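CELL WALL surface anchor family protein (Streptococcus pneumoniae, PDB 2WW8) serves as the pilus adhesin (RrgA) of the pneumococcus, taking part in the recognition of host cells. Local coordinates at residues 49-54 with 722-727; 206-211 with 676-681; 283-288 with 435-440; 565-570 with 579-584. All blocks are in the same frame, centred on the assembly; numbering follows the deposited sequence. Where two conformers were deposited one is given.

Contact 1: residues 49-54 with 722-727; sequences KVVIKE and RKYPEI
Strands 49-54 and 724-727 run parallel, their axes 4.7 Å apart and 21° from alignment, and three backbone bonds tie them. Val51 uses both its polar groups: Val51 N gives to Pro725 O at 3.0 Å, and Val51 O receives from Ile727 N. Lys53 N then gives to Ile727 O at 2.8 Å, the straightest of the three (170°). On the face carrying Val51 and Glu726, Tyr724 has CG in the crowded position between backbone N and carbonyl carbon (chi1 65°). The extended Lys49 runs alongside it, CE over the ring face at 3.9 Å from the Tyr724 centroid, with NZ farther off-centre in a cation-pi contact and salt-bridged to Glu139. Val51 CG2 meets Tyr724 CE1 obliquely at 3.5 Å. The pairing is consistent with a prealbumin-like (CNA_B) domain whose first strand, 48-55, pairs with 724-730, much later in the chain; 88-94 and 135-137 flank them. On the other face Val50 CG2 lies across Pro725 CG at 4.0 Å, and Ile52 CG1 touches Ile727 CD1; here Val50, Pro725 and Ile727 also meet strand 127-129 of the second sheet. Lys53 NZ stays 4.4 Å from Glu726 OE1, beyond a salt bridge, that oxygen being paired with Arg137.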
# COMPACT_ATOMS: atom_id res chain seq x y z
N LYS A 49 -4.75 20.49 -35.14
CA LYS A 49 -3.83 19.88 -36.11
C LYS A 49 -4.53 19.09 -37.21
O LYS A 49 -5.46 18.34 -36.93
CB LYS A 49 -2.80 18.98 -35.44
CG LYS A 49 -1.86 18.33 -36.44
CD LYS A 49 -1.00 17.30 -35.76
CE LYS A 49 0.06 16.74 -36.66
NZ LYS A 49 1.16 16.14 -35.86
N VAL A 50 -4.07 19.25 -38.45
CA VAL A 50 -4.59 18.48 -39.59
C VAL A 50 -3.47 18.15 -40.57
O VAL A 50 -2.55 18.95 -40.76
CB VAL A 50 -5.80 19.17 -40.27
CG1 VAL A 50 -5.39 20.46 -40.98
CG2 VAL A 50 -6.51 18.19 -41.20
N VAL A 51 -3.51 16.96 -41.17
CA VAL A 51 -2.45 16.51 -42.06
C VAL A 51 -3.10 16.07 -43.39
O VAL A 51 -4.17 15.45 -43.38
CB VAL A 51 -1.61 15.38 -41.37
CG1 VAL A 51 -0.65 14.66 -42.34
CG2 VAL A 51 -0.86 15.89 -40.12
N ILE A 52 -2.48 16.41 -44.53
CA ILE A 52 -2.98 15.97 -45.85
C ILE A 52 -1.93 15.19 -46.64
O ILE A 52 -0.80 15.64 -46.82
CB ILE A 52 -3.48 17.11 -46.77
CG1 ILE A 52 -4.45 18.06 -46.06
CG2 ILE A 52 -4.23 16.50 -47.94
CD1 ILE A 52 -3.80 19.33 -45.52
N LYS A 53 -2.33 14.00 -47.07
CA LYS A 53 -1.55 13.14 -47.95
C LYS A 53 -2.19 13.17 -49.33
O LYS A 53 -3.42 13.24 -49.43
CB LYS A 53 -1.55 11.68 -47.48
CG LYS A 53 -0.66 11.38 -46.29
CD LYS A 53 -0.57 9.89 -46.04
CE LYS A 53 0.54 9.63 -45.05
NZ LYS A 53 1.00 8.22 -45.19
N GLU A 54 -1.33 13.11 -50.37
CA GLU A 54 -1.76 12.95 -51.77
C GLU A 54 -1.18 11.69 -52.42
O GLU A 54 0.04 11.46 -52.39
CB GLU A 54 -1.44 14.19 -52.59
CG GLU A 54 -2.03 15.48 -52.00
CD GLU A 54 -2.41 16.49 -53.07
OE1 GLU A 54 -1.87 16.37 -54.20
OE2 GLU A 54 -3.24 17.39 -52.78
N ARG A 722 -4.84 13.80 -28.01
CA ARG A 722 -5.90 13.65 -28.98
C ARG A 722 -5.33 13.21 -30.34
O ARG A 722 -4.23 13.62 -30.72
CB ARG A 722 -6.63 14.98 -29.09
CG ARG A 722 -8.06 14.83 -29.50
CD ARG A 722 -8.57 16.25 -29.34
NE ARG A 722 -9.25 16.41 -28.07
CZ ARG A 722 -10.37 15.76 -27.80
NH1 ARG A 722 -10.85 14.93 -28.72
NH2 ARG A 722 -10.99 15.91 -26.63
N LYS A 723 -6.05 12.35 -31.04
CA LYS A 723 -5.67 11.97 -32.41
C LYS A 723 -5.96 13.07 -33.42
O LYS A 723 -6.90 13.87 -33.27
CB LYS A 723 -6.36 10.69 -32.85
CG LYS A 723 -5.73 9.46 -32.23
CD LYS A 723 -6.74 8.35 -32.29
CE LYS A 723 -6.33 7.17 -31.44
NZ LYS A 723 -6.72 5.96 -32.25
N TYR A 724 -5.14 13.12 -34.47
CA TYR A 724 -5.36 14.16 -35.48
C TYR A 724 -5.93 13.54 -36.76
O TYR A 724 -5.63 12.39 -37.08
CB TYR A 724 -4.11 15.01 -35.71
CG TYR A 724 -2.99 14.21 -36.29
CD1 TYR A 724 -2.96 13.92 -37.66
CD2 TYR A 724 -1.97 13.73 -35.48
CE1 TYR A 724 -1.95 13.16 -38.20
CE2 TYR A 724 -0.94 12.97 -36.02
CZ TYR A 724 -0.94 12.71 -37.38
OH TYR A 724 0.05 11.95 -37.96
N PRO A 725 -6.77 14.31 -37.47
CA PRO A 725 -7.25 13.88 -38.80
C PRO A 725 -6.20 13.95 -39.91
O PRO A 725 -5.47 14.94 -40.02
CB PRO A 725 -8.43 14.82 -39.08
CG PRO A 725 -8.17 16.02 -38.24
CD PRO A 725 -7.33 15.61 -37.05
N GLU A 726 -6.15 12.88 -40.71
CA GLU A 726 -5.35 12.78 -41.93
C GLU A 726 -6.26 12.53 -43.14
O GLU A 726 -6.84 11.44 -43.30
CB GLU A 726 -4.26 11.72 -41.78
CG GLU A 726 -3.61 11.31 -43.08
CD GLU A 726 -3.14 9.88 -43.02
OE1 GLU A 726 -2.09 9.70 -42.37
OE2 GLU A 726 -3.81 8.98 -43.62
N ILE A 727 -6.40 13.55 -43.99
CA ILE A 727 -7.03 13.37 -45.30
C ILE A 727 -6.06 12.80 -46.33
O ILE A 727 -4.93 13.28 -46.47
CB ILE A 727 -7.60 14.64 -45.92
CG1 ILE A 727 -8.55 15.32 -44.95
CG2 ILE A 727 -8.42 14.25 -47.13
CD1 ILE A 727 -8.29 16.80 -44.84

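Contact 2: residues 206-211 with 676-681; sequences IELTVS and LTYNVR
Tyr678 shapes this antiparallel pairing: its CG occupies the crowded position between backbone N and carbonyl carbon (chi1 57°), which brings the ring over beside Ile206, its partner across the strands. Ile206 CB sits over one ring face, 3.9 Å from the Tyr678 centroid and displaced toward the rim. The two branches of Ile206 then part. CG2, anti to the backbone N, runs out to Tyr678 OH at 3.7 Å; CG1, anti to the carbonyl carbon, touches Tyr678 CE2 and, crossing at about a right angle, Val680 CG1 at 4.0 Å. Leu208, CG anti to its carbonyl carbon (chi1 -80°), brings CD1 obliquely to Tyr678 CE1 at 3.9 Å. Leu676, with CG anti to its backbone N, meets Leu208 only loosely, CB to CB at 4.4 Å. Four backbone bonds fix this register, two in each of the pairs Ile206-Tyr678 and Leu208-Leu676. Between them, on the opposite face, lies the non-hydrogen-bonded pair Glu207-Thr677; extended Glu207 leads off to a salt bridge with Arg192, and Thr677 OG1 bonds Thr622 OG1. Tyr678 OH is held by Asp600 of strand 593-601. Strand 203-218 lies between 187-196 and 673-682, with 621-625 beyond the latter, while Leu208 packs on Ile598 and Asp600 of strand 593-601, consistent with packing across the interior of the Ig-like domain.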
# COMPACT_ATOMS: atom_id res chain seq x y z
N ILE A 206 -10.04 3.12 -9.18
CA ILE A 206 -9.64 4.00 -8.11
C ILE A 206 -9.91 3.26 -6.80
O ILE A 206 -10.94 2.62 -6.65
CB ILE A 206 -10.48 5.31 -8.09
CG1 ILE A 206 -10.42 6.02 -9.46
CG2 ILE A 206 -9.86 6.26 -7.09
CD1 ILE A 206 -9.04 6.43 -9.84
N GLU A 207 -8.98 3.40 -5.86
CA GLU A 207 -9.08 2.81 -4.52
C GLU A 207 -8.84 3.87 -3.45
O GLU A 207 -7.82 4.58 -3.54
CB GLU A 207 -8.02 1.70 -4.39
CG GLU A 207 -7.89 1.08 -2.98
CD GLU A 207 -6.51 0.46 -2.82
OE1 GLU A 207 -5.52 1.17 -2.43
OE2 GLU A 207 -6.46 -0.75 -3.12
N LEU A 208 -9.69 3.91 -2.42
CA LEU A 208 -9.60 4.75 -1.21
C LEU A 208 -9.62 3.78 -0.05
O LEU A 208 -10.37 2.81 -0.09
CB LEU A 208 -10.79 5.71 -1.08
CG LEU A 208 -10.77 6.99 -1.92
CD1 LEU A 208 -10.96 6.70 -3.41
CD2 LEU A 208 -11.82 7.98 -1.38
N THR A 209 -8.76 4.03 0.95
CA THR A 209 -8.81 3.28 2.18
C THR A 209 -8.78 4.25 3.36
O THR A 209 -8.30 5.38 3.21
CB THR A 209 -7.68 2.25 2.32
OG1 THR A 209 -6.44 2.89 2.66
CG2 THR A 209 -7.50 1.36 1.09
N VAL A 210 -9.28 3.78 4.52
CA VAL A 210 -9.28 4.55 5.75
C VAL A 210 -9.06 3.51 6.85
O VAL A 210 -9.68 2.45 6.84
CB VAL A 210 -10.61 5.29 5.99
CG1 VAL A 210 -10.54 5.98 7.35
CG2 VAL A 210 -10.82 6.36 4.89
N SER A 211 -8.15 3.80 7.76
CA SER A 211 -7.92 2.94 8.92
C SER A 211 -7.95 3.84 10.14
O SER A 211 -7.54 5.02 10.08
CB SER A 211 -6.59 2.22 8.78
OG SER A 211 -5.57 3.08 9.20
N LEU A 676 -12.68 1.29 -0.51
CA LEU A 676 -13.69 1.59 -1.51
C LEU A 676 -13.01 1.49 -2.88
O LEU A 676 -11.92 2.02 -3.07
CB LEU A 676 -14.22 3.00 -1.33
CG LEU A 676 -15.05 3.57 -2.49
CD1 LEU A 676 -16.43 2.95 -2.59
CD2 LEU A 676 -15.24 5.10 -2.37
N THR A 677 -13.61 0.79 -3.85
CA THR A 677 -13.07 0.88 -5.22
C THR A 677 -14.17 1.29 -6.19
O THR A 677 -15.35 1.06 -5.88
CB THR A 677 -12.42 -0.42 -5.73
OG1 THR A 677 -13.44 -1.40 -5.89
CG2 THR A 677 -11.28 -0.96 -4.87
N TYR A 678 -13.81 1.91 -7.33
CA TYR A 678 -14.78 2.24 -8.34
C TYR A 678 -13.95 2.56 -9.60
O TYR A 678 -12.73 2.65 -9.56
CB TYR A 678 -15.73 3.40 -7.95
CG TYR A 678 -15.00 4.69 -7.58
CD1 TYR A 678 -14.57 4.94 -6.25
CD2 TYR A 678 -14.66 5.62 -8.56
CE1 TYR A 678 -13.87 6.11 -5.93
CE2 TYR A 678 -13.98 6.82 -8.24
CZ TYR A 678 -13.58 7.05 -6.94
OH TYR A 678 -12.91 8.23 -6.65
N ASN A 679 -14.62 2.74 -10.73
CA ASN A 679 -13.94 2.93 -11.99
C ASN A 679 -14.29 4.29 -12.52
O ASN A 679 -15.42 4.75 -12.28
CB ASN A 679 -14.35 1.83 -12.98
CG ASN A 679 -13.85 0.46 -12.53
OD1 ASN A 679 -12.69 0.28 -12.14
ND2 ASN A 679 -14.74 -0.53 -12.60
N VAL A 680 -13.32 4.92 -13.19
CA VAL A 680 -13.53 6.20 -13.88
C VAL A 680 -12.96 6.15 -15.29
O VAL A 680 -12.16 5.29 -15.63
CB VAL A 680 -12.91 7.43 -13.16
CG1 VAL A 680 -13.39 7.51 -11.68
CG2 VAL A 680 -11.36 7.33 -13.26
N ARG A 681 -13.40 7.14 -16.05
CA ARG A 681 -12.97 7.33 -17.40
C ARG A 681 -12.77 8.84 -17.63
O ARG A 681 -13.64 9.68 -17.29
CB ARG A 681 -14.07 6.80 -18.34
CG ARG A 681 -13.64 6.78 -19.83
CD ARG A 681 -14.79 6.30 -20.71
NE ARG A 681 -14.34 6.25 -22.10
CZ ARG A 681 -14.58 7.21 -22.99
NH1 ARG A 681 -15.26 8.30 -22.65
NH2 ARG A 681 -14.12 7.08 -24.24

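Contact 3: residues 283-288 with 435-440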
# COMPACT_ATOMS: atom_id res chain seq x y z
N THR A 283 21.59 -11.68 35.58
CA THR A 283 22.70 -11.67 36.54
C THR A 283 22.96 -13.06 37.08
O THR A 283 22.13 -13.97 37.04
CB THR A 283 22.46 -10.73 37.75
OG1 THR A 283 21.25 -11.10 38.45
CG2 THR A 283 22.33 -9.25 37.26
N GLU A 284 24.16 -13.22 37.63
CA GLU A 284 24.52 -14.48 38.27
C GLU A 284 23.77 -14.67 39.56
O GLU A 284 23.64 -13.72 40.31
CB GLU A 284 26.03 -14.54 38.54
CG GLU A 284 26.49 -15.96 38.80
CD GLU A 284 28.01 -16.04 38.84
OE1 GLU A 284 28.65 -16.31 37.81
OE2 GLU A 284 28.58 -15.78 39.90
N PHE A 285 23.22 -15.86 39.80
CA PHE A 285 22.46 -16.15 41.01
C PHE A 285 22.74 -17.57 41.47
O PHE A 285 23.10 -18.40 40.64
CB PHE A 285 20.96 -15.96 40.73
CG PHE A 285 20.16 -15.81 42.00
CD1 PHE A 285 20.39 -14.70 42.82
CD2 PHE A 285 19.27 -16.78 42.41
CE1 PHE A 285 19.71 -14.56 44.01
CE2 PHE A 285 18.59 -16.67 43.62
CZ PHE A 285 18.81 -15.52 44.42
N THR A 286 22.54 -17.85 42.76
CA THR A 286 22.72 -19.14 43.42
C THR A 286 21.41 -19.50 44.12
O THR A 286 20.80 -18.67 44.85
CB THR A 286 23.89 -19.10 44.40
OG1 THR A 286 25.12 -18.86 43.69
CG2 THR A 286 24.06 -20.49 45.12
N VAL A 287 20.98 -20.75 43.92
CA VAL A 287 19.89 -21.35 44.71
C VAL A 287 20.42 -22.59 45.43
O VAL A 287 21.39 -23.18 44.97
CB VAL A 287 18.65 -21.77 43.88
CG1 VAL A 287 17.94 -20.52 43.35
CG2 VAL A 287 19.06 -22.75 42.79
N GLU A 288 19.80 -22.94 46.56
CA GLU A 288 20.08 -24.18 47.23
C GLU A 288 18.94 -25.16 47.12
O GLU A 288 17.76 -24.78 47.09
CB GLU A 288 20.43 -24.01 48.71
CG GLU A 288 21.79 -23.42 48.96
CD GLU A 288 22.12 -23.45 50.47
OE1 GLU A 288 21.71 -24.40 51.19
OE2 GLU A 288 22.80 -22.52 50.95
N SER A 435 26.83 -13.58 52.76
CA SER A 435 26.99 -14.96 52.22
C SER A 435 26.03 -15.30 51.07
O SER A 435 26.14 -16.37 50.48
CB SER A 435 26.70 -15.98 53.32
OG SER A 435 27.55 -15.64 54.39
N GLY A 436 25.10 -14.43 50.75
CA GLY A 436 24.26 -14.62 49.59
C GLY A 436 22.84 -14.87 50.01
O GLY A 436 22.58 -15.37 51.14
N GLU A 437 21.92 -14.56 49.10
CA GLU A 437 20.51 -14.73 49.36
C GLU A 437 20.09 -16.16 49.70
O GLU A 437 19.21 -16.36 50.55
CB GLU A 437 19.75 -14.27 48.12
CG GLU A 437 18.24 -14.51 48.27
CD GLU A 437 17.43 -13.55 47.38
OE1 GLU A 437 17.59 -12.30 47.45
OE2 GLU A 437 16.71 -14.15 46.57
N HIS A 438 20.69 -17.14 49.02
CA HIS A 438 20.36 -18.54 49.22
C HIS A 438 20.62 -18.92 50.67
O HIS A 438 20.06 -19.89 51.12
CB HIS A 438 21.22 -19.46 48.33
CG HIS A 438 22.70 -19.24 48.44
ND1 HIS A 438 23.54 -20.13 49.10
CD2 HIS A 438 23.50 -18.26 47.97
CE1 HIS A 438 24.79 -19.71 49.01
NE2 HIS A 438 24.79 -18.58 48.31
N THR A 439 21.45 -18.17 51.41
CA THR A 439 21.68 -18.54 52.81
C THR A 439 20.64 -18.04 53.83
O THR A 439 20.63 -18.46 55.03
CB THR A 439 23.10 -18.09 53.35
OG1 THR A 439 23.10 -16.67 53.44
CG2 THR A 439 24.28 -18.61 52.51
N ILE A 440 19.79 -17.12 53.39
CA ILE A 440 18.74 -16.64 54.28
C ILE A 440 17.32 -16.86 53.80
O ILE A 440 16.41 -16.90 54.62
CB ILE A 440 18.84 -15.14 54.57
CG1 ILE A 440 18.88 -14.41 53.22
CG2 ILE A 440 20.06 -14.89 55.55
CD1 ILE A 440 19.04 -12.91 53.22
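The His438 imidazole lies between two threonine methyls: Thr286 CG2 sits over the centre of one face, 3.7 Å from the His438 centroid, and Thr439 CG2 covers the opposite face nearer the rim. At the ring edge, ND1 gives a nearly straight bond (168°) to Glu288 OE2 at 3.1 Å, on the carboxylate's anti lone pair and close to the ring plane. A second ring, Phe285, receives Glu437 at its edge, CZ to OE2 at 3.3 Å, with ring and carboxylate planes steeply inclined (76°). His438 reaches strand 284-288 because its CG takes the crowded position beside both backbone N and carbonyl carbon. The turn beneath it is tied at Gly436 O, which accepts from both N and OG1 of Thr439; OG1 lies 2.7 Å from Gly436 O. The contact fastens the loop before strand 442-443 to strand 284-292 at the protein surface. Each carboxylate has further partners: Glu288 OE1 pairs with Arg298, and Glu437 OE2 is salt-bridged to Lys361 and OE1 hydrogen-bonded to Tyr394. In the ND1 bond the imidazole is the donor, so ND1 carries a proton, and Glu288 would favour a protonated imidazole, an effect that Arg298 probably tempers.

Contact 4: residues 565-570 with 579-584; sequences NYTNVT and LNRYFH
Tyr582 reaches from helix 575-583 to the backbone of strand 566-569, where its hydroxyl is gripped twice: Tyr582 OH bonds Thr567 OG1 at 2.7 Å and also bonds the carbonyl oxygen of Glu564. The amides of Tyr566 and Thr567 approach the same oxygen but at poor angles, and Thr567 bonds through its backbone with Thr536 and Gly538 of the next strand instead. Thr567 OG1, set beside its own backbone N (chi1 -59°), is a small polar hub. Arg581 comes to it tip to tip, bent at chi3, and gives a weak bond from NH2 at 3.1 Å to Thr567 OG1 with the oxygen near the guanidinium plane (angle at H 125°); Gln578 adds further weak bonds to both. The Tyr582 ring lies obliquely against Asn565, CE2 being 3.5 Å from Asn565 O, and stacks with Phe535. Asn580 O accepts twice from His584, through N and through ND1 at 2.7 Å, the latter from above the carbonyl plane, while His584 NE2 bonds Glu589. Strand 566-569 edges the five-stranded parallel sheet, with the helix running back nearly antiparallel to it; sheet, flanking helices and serine- and aspartate-bound magnesium are as in integrin I (von Willebrand A) domains. The buried Tyr582 hydroxyl, giving its proton to Glu564 O, should remain neutral, and its bond with the Thr567 hydroxyl ties helix to edge strand.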
# COMPACT_ATOMS: atom_id res chain seq x y z
N ASN A 565 -9.86 -7.18 42.23
CA ASN A 565 -8.70 -6.93 41.35
C ASN A 565 -7.83 -8.19 41.12
O ASN A 565 -6.84 -8.15 40.38
CB ASN A 565 -7.81 -5.80 41.88
CG ASN A 565 -8.29 -4.44 41.44
OD1 ASN A 565 -9.35 -4.29 40.82
ND2 ASN A 565 -7.50 -3.44 41.79
N TYR A 566 -8.25 -9.32 41.70
CA TYR A 566 -7.73 -10.64 41.31
C TYR A 566 -8.78 -11.44 40.53
O TYR A 566 -9.92 -11.56 40.98
CB TYR A 566 -7.43 -11.45 42.58
CG TYR A 566 -7.15 -12.93 42.30
CD1 TYR A 566 -6.07 -13.31 41.48
CD2 TYR A 566 -7.96 -13.93 42.85
CE1 TYR A 566 -5.78 -14.63 41.25
CE2 TYR A 566 -7.67 -15.31 42.62
CZ TYR A 566 -6.61 -15.62 41.79
OH TYR A 566 -6.25 -16.93 41.54
N THR A 567 -8.40 -12.02 39.40
CA THR A 567 -9.22 -13.01 38.72
C THR A 567 -8.36 -14.20 38.36
O THR A 567 -7.24 -14.02 37.84
CB THR A 567 -9.84 -12.46 37.42
OG1 THR A 567 -10.64 -11.32 37.78
CG2 THR A 567 -10.77 -13.47 36.75
N ASN A 568 -8.92 -15.38 38.60
CA ASN A 568 -8.30 -16.64 38.19
C ASN A 568 -8.82 -17.03 36.81
O ASN A 568 -10.00 -17.21 36.65
CB ASN A 568 -8.54 -17.76 39.19
CG ASN A 568 -7.66 -18.98 38.92
OD1 ASN A 568 -6.49 -18.83 38.66
ND2 ASN A 568 -8.24 -20.19 38.94
N VAL A 569 -7.96 -17.13 35.80
CA VAL A 569 -8.37 -17.59 34.47
C VAL A 569 -8.14 -19.09 34.33
O VAL A 569 -7.06 -19.61 34.62
CB VAL A 569 -7.52 -16.76 33.46
CG1 VAL A 569 -7.68 -17.23 32.10
CG2 VAL A 569 -7.85 -15.26 33.58
N THR A 570 -9.14 -19.80 33.83
CA THR A 570 -8.98 -21.23 33.69
C THR A 570 -8.66 -21.55 32.23
O THR A 570 -7.97 -22.51 31.90
CB THR A 570 -10.36 -21.87 33.97
OG1 THR A 570 -10.52 -21.88 35.38
CG2 THR A 570 -10.43 -23.32 33.47
N LEU A 579 -6.70 -9.17 31.35
CA LEU A 579 -5.81 -8.02 31.46
C LEU A 579 -6.50 -6.82 30.81
O LEU A 579 -6.48 -5.71 31.37
CB LEU A 579 -4.48 -8.25 30.74
CG LEU A 579 -3.56 -9.29 31.37
CD1 LEU A 579 -2.42 -9.65 30.42
CD2 LEU A 579 -2.95 -8.81 32.71
N ASN A 580 -7.06 -7.05 29.63
CA ASN A 580 -7.82 -5.97 29.00
C ASN A 580 -8.99 -5.40 29.83
O ASN A 580 -9.22 -4.20 29.86
CB ASN A 580 -8.27 -6.44 27.61
CG ASN A 580 -8.48 -5.27 26.67
OD1 ASN A 580 -7.86 -4.21 26.80
ND2 ASN A 580 -9.43 -5.42 25.80
N ARG A 581 -9.78 -6.27 30.46
CA ARG A 581 -10.85 -5.89 31.36
C ARG A 581 -10.32 -5.00 32.50
O ARG A 581 -10.90 -3.96 32.81
CB ARG A 581 -11.50 -7.17 31.95
CG ARG A 581 -12.84 -6.90 32.63
CD ARG A 581 -13.54 -8.17 33.10
NE ARG A 581 -12.86 -8.82 34.25
CZ ARG A 581 -12.96 -8.46 35.53
NH1 ARG A 581 -13.71 -7.45 35.92
NH2 ARG A 581 -12.33 -9.13 36.47
N TYR A 582 -9.20 -5.37 33.12
CA TYR A 582 -8.67 -4.57 34.24
C TYR A 582 -8.11 -3.24 33.67
O TYR A 582 -8.31 -2.17 34.27
CB TYR A 582 -7.60 -5.35 35.04
CG TYR A 582 -8.15 -6.36 36.01
CD1 TYR A 582 -9.22 -6.05 36.84
CD2 TYR A 582 -7.57 -7.63 36.14
CE1 TYR A 582 -9.74 -6.94 37.72
CE2 TYR A 582 -8.07 -8.52 37.09
CZ TYR A 582 -9.14 -8.18 37.85
OH TYR A 582 -9.65 -9.05 38.77
N PHE A 583 -7.48 -3.31 32.49
CA PHE A 583 -7.05 -2.10 31.82
C PHE A 583 -8.23 -1.10 31.69
O PHE A 583 -8.10 0.10 31.93
CB PHE A 583 -6.39 -2.46 30.48
CG PHE A 583 -5.76 -1.28 29.74
CD1 PHE A 583 -4.89 -0.43 30.42
CD2 PHE A 583 -6.03 -1.02 28.42
CE1 PHE A 583 -4.28 0.65 29.77
CE2 PHE A 583 -5.47 0.12 27.77
CZ PHE A 583 -4.57 0.93 28.44
N HIS A 584 -9.39 -1.61 31.26
CA HIS A 584 -10.57 -0.82 31.06
C HIS A 584 -11.18 -0.36 32.40
O HIS A 584 -12.14 0.38 32.38
CB HIS A 584 -11.61 -1.51 30.15
CG HIS A 584 -11.25 -1.51 28.70
ND1 HIS A 584 -10.31 -2.37 28.16
CD2 HIS A 584 -11.71 -0.78 27.66
CE1 HIS A 584 -10.20 -2.16 26.86
NE2 HIS A 584 -11.04 -1.19 26.54

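Contacts 1, 2 and 4 are buried, whereas contact 3 lies at the surface. Contacts 1 and 2 are strand pairings, parallel and antiparallel, that lie in two domains of the elongated chain with segments hundreds of residues apart; both combine backbone bonds with a tyrosine ring covered on one face by a neighbour's alkyl carbons, with a lysine cation as well in contact 1. Contacts 3 and 4 share the magnesium-bearing domain, their centres about 34 Å apart, and depend on side-chain polarity: a histidine-carboxylate bond at a loop, and a tyrosine-threonine hydroxyl pair between helix and edge strand. The chain enters that domain after 206-211 and returns before 676-681, so contact 2 brackets both.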